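Local coordinates for protection of telomeres protein 1 (Schizosaccharomyces pombe, PDB 5USB) that binds single-stranded telomeric DNA of the consensus sequence GGTTAC through OB-fold domains, this one included, protecting the 3' overhang and regulating telomerase, at residues T36-N41 with N129-R134. The protein carries 1 engineered substitution. Sequence-based numbering, arbitrary orientation.
Sequences TDYTEN and NEIKSR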
loop_
_atom_site.group_PDB
_atom_site.type_symbol
_atom_site.label_atom_id
_atom_site.label_comp_id
_atom_site.label_asym_id
_atom_site.label_seq_id
_atom_site.Cartn_x
_atom_site.Cartn_y
_atom_site.Cartn_z
ATOM N N THR A 36 2.892 2.234 3.341
ATOM C CA THR A 36 3.488 1.778 4.586
ATOM C C THR A 36 2.612 2.172 5.762
ATOM O O THR A 36 1.919 3.194 5.711
ATOM C CB THR A 36 4.886 2.398 4.789
ATOM O OG1 THR A 36 5.525 1.831 5.940
ATOM C CG2 THR A 36 4.812 3.865 5.029
ATOM N N ASP A 37 2.689 1.364 6.847
ATOM C CA ASP A 37 2.193 1.849 8.133
ATOM C C ASP A 37 3.312 1.857 9.166
ATOM O O ASP A 37 3.046 1.942 10.378
ATOM C CB ASP A 37 0.969 1.057 8.609
ATOM C CG ASP A 37 1.259 -0.373 8.923
ATOM O OD1 ASP A 37 2.436 -0.785 8.870
ATOM O OD2 ASP A 37 0.288 -1.097 9.308
ATOM N N TYR A 38 4.552 1.788 8.686
ATOM C CA TYR A 38 5.768 1.785 9.506
ATOM C C TYR A 38 5.830 0.568 10.416
ATOM O O TYR A 38 6.355 0.633 11.531
ATOM C CB TYR A 38 5.887 3.115 10.263
ATOM C CG TYR A 38 6.208 4.223 9.302
ATOM C CD1 TYR A 38 7.512 4.389 8.867
ATOM C CD2 TYR A 38 5.214 5.051 8.783
ATOM C CE1 TYR A 38 7.848 5.354 7.973
ATOM C CE2 TYR A 38 5.549 6.044 7.849
ATOM C CZ TYR A 38 6.884 6.156 7.463
ATOM O OH TYR A 38 7.300 7.113 6.565
ATOM N N THR A 39 5.290 -0.560 9.950
ATOM C CA THR A 39 5.483 -1.864 10.575
ATOM C C THR A 39 6.130 -2.782 9.543
ATOM O O THR A 39 5.867 -2.686 8.348
ATOM C CB THR A 39 4.176 -2.496 11.152
ATOM O OG1 THR A 39 3.317 -2.927 10.088
ATOM C CG2 THR A 39 3.421 -1.502 12.069
ATOM N N GLU A 40 7.006 -3.654 10.008
ATOM C CA GLU A 40 7.856 -4.483 9.149
ATOM C C GLU A 40 7.196 -5.806 8.821
ATOM O O GLU A 40 6.546 -6.401 9.675
ATOM C CB GLU A 40 9.169 -4.721 9.875
ATOM C CG GLU A 40 10.244 -5.363 9.119
ATOM C CD GLU A 40 11.505 -5.423 9.951
ATOM O OE1 GLU A 40 11.437 -5.050 11.147
ATOM O OE2 GLU A 40 12.544 -5.787 9.401
ATOM N N ASN A 41 7.340 -6.245 7.568
ATOM C CA ASN A 41 6.844 -7.541 7.130
ATOM C C ASN A 41 7.944 -8.293 6.413
ATOM O O ASN A 41 8.518 -7.780 5.458
ATOM C CB ASN A 41 5.644 -7.374 6.207
ATOM C CG ASN A 41 4.930 -8.669 5.927
ATOM O OD1 ASN A 41 5.517 -9.637 5.461
ATOM N ND2 ASN A 41 3.643 -8.681 6.183
ATOM N N ASN A 129 -3.363 7.802 13.932
ATOM C CA ASN A 129 -2.454 8.248 14.985
ATOM C C ASN A 129 -1.285 7.306 15.175
ATOM O O ASN A 129 -0.189 7.754 15.525
ATOM C CB ASN A 129 -3.195 8.381 16.314
ATOM C CG ASN A 129 -4.076 9.610 16.381
ATOM O OD1 ASN A 129 -3.985 10.525 15.562
ATOM N ND2 ASN A 129 -4.953 9.629 17.371
ATOM N N GLU A 130 -1.491 6.003 14.984
ATOM C CA GLU A 130 -0.395 5.061 15.176
ATOM C C GLU A 130 0.633 5.148 14.068
ATOM O O GLU A 130 1.826 4.971 14.321
ATOM C CB GLU A 130 -0.910 3.629 15.271
ATOM C CG GLU A 130 -1.427 3.279 16.640
ATOM C CD GLU A 130 -1.819 1.816 16.761
ATOM O OE1 GLU A 130 -1.689 1.052 15.759
ATOM O OE2 GLU A 130 -2.246 1.432 17.880
ATOM N N ILE A 131 0.191 5.344 12.823
ATOM C CA ILE A 131 1.153 5.538 11.740
ATOM C C ILE A 131 2.048 6.719 12.045
ATOM O O ILE A 131 3.261 6.650 11.865
ATOM C CB ILE A 131 0.433 5.720 10.396
ATOM C CG1 ILE A 131 -0.189 4.410 9.936
ATOM C CG2 ILE A 131 1.397 6.276 9.344
ATOM C CD1 ILE A 131 -1.233 4.598 8.878
ATOM N N LYS A 132 1.447 7.849 12.447
ATOM C CA LYS A 132 2.216 9.057 12.718
ATOM C C LYS A 132 3.179 8.824 13.860
ATOM O O LYS A 132 4.319 9.309 13.844
ATOM C CB LYS A 132 1.248 10.185 13.038
ATOM C CG LYS A 132 0.427 10.600 11.854
ATOM C CD LYS A 132 -0.581 11.648 12.218
ATOM C CE LYS A 132 -1.430 12.002 11.041
ATOM N NZ LYS A 132 -2.426 13.001 11.445
ATOM N N SER A 133 2.729 8.074 14.853
ATOM C CA SER A 133 3.552 7.778 16.013
ATOM C C SER A 133 4.697 6.846 15.655
ATOM O O SER A 133 5.837 7.067 16.070
ATOM C CB SER A 133 2.694 7.163 17.107
ATOM O OG SER A 133 3.493 6.986 18.257
ATOM N N ARG A 134 4.415 5.781 14.900
ATOM C CA ARG A 134 5.488 4.888 14.468
ATOM C C ARG A 134 6.459 5.578 13.510
ATOM O O ARG A 134 7.667 5.290 13.527
ATOM C CB ARG A 134 4.890 3.639 13.818
ATOM C CG ARG A 134 4.299 2.660 14.835
ATOM C CD ARG A 134 4.030 1.321 14.234
ATOM N NE ARG A 134 3.021 1.493 13.216
ATOM C CZ ARG A 134 1.726 1.304 13.396
ATOM N NH1 ARG A 134 1.225 0.867 14.570
ATOM N NH2 ARG A 134 0.923 1.525 12.373
#
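R134 grips the backbone carbonyl of D37 side-on: R134 NE and NH2 both lie 2.9 Å from D37 O, which sits at the edge of the guanidinium, 8° out of its plane. The NH2 bond uses a lone pair in the carbonyl plane, whereas NE comes nearly along the C=O axis. The chain bends at chi3 (-64°), bringing the guanidinium over E130 O, one turn back in its own helix; T39 CG2 lies on the opposite face, 3.2 Å above the plane and toward the rim. R134 NH1 meets E130 OE1 from above the carboxylate plane, 3.2 Å away, in a salt bridge. The D37 carboxylate plane is turned 59° from the guanidinium; D37 OD2, bonded to L6 N, lies 4.1 Å from R134 NH2, where opposite charges may still attract although no N-H points at it. D37 OD1 accepts from T39 OG1 on its syn lone pair, tying the two side chains together within the loop. An alanine in place of R134 would probably leave D37 O without both donors and E130 without its salt-bridge mate. Y38 CB touches R134 CB at 3.7 Å, and Y38 CD2 meets I131 CG2 at 4.0 Å, the Y38 and I131 side chains crossing at about a right angle. I131 CG1 closes on D37 CB. The contact joins the C-terminal helix 129-138 to the loop after strand 31-36 in this OB-fold, ssDNA-binding domain of Pot1, with Y38 also against strand 14-26 and I131 against Y86 of strand 86-90.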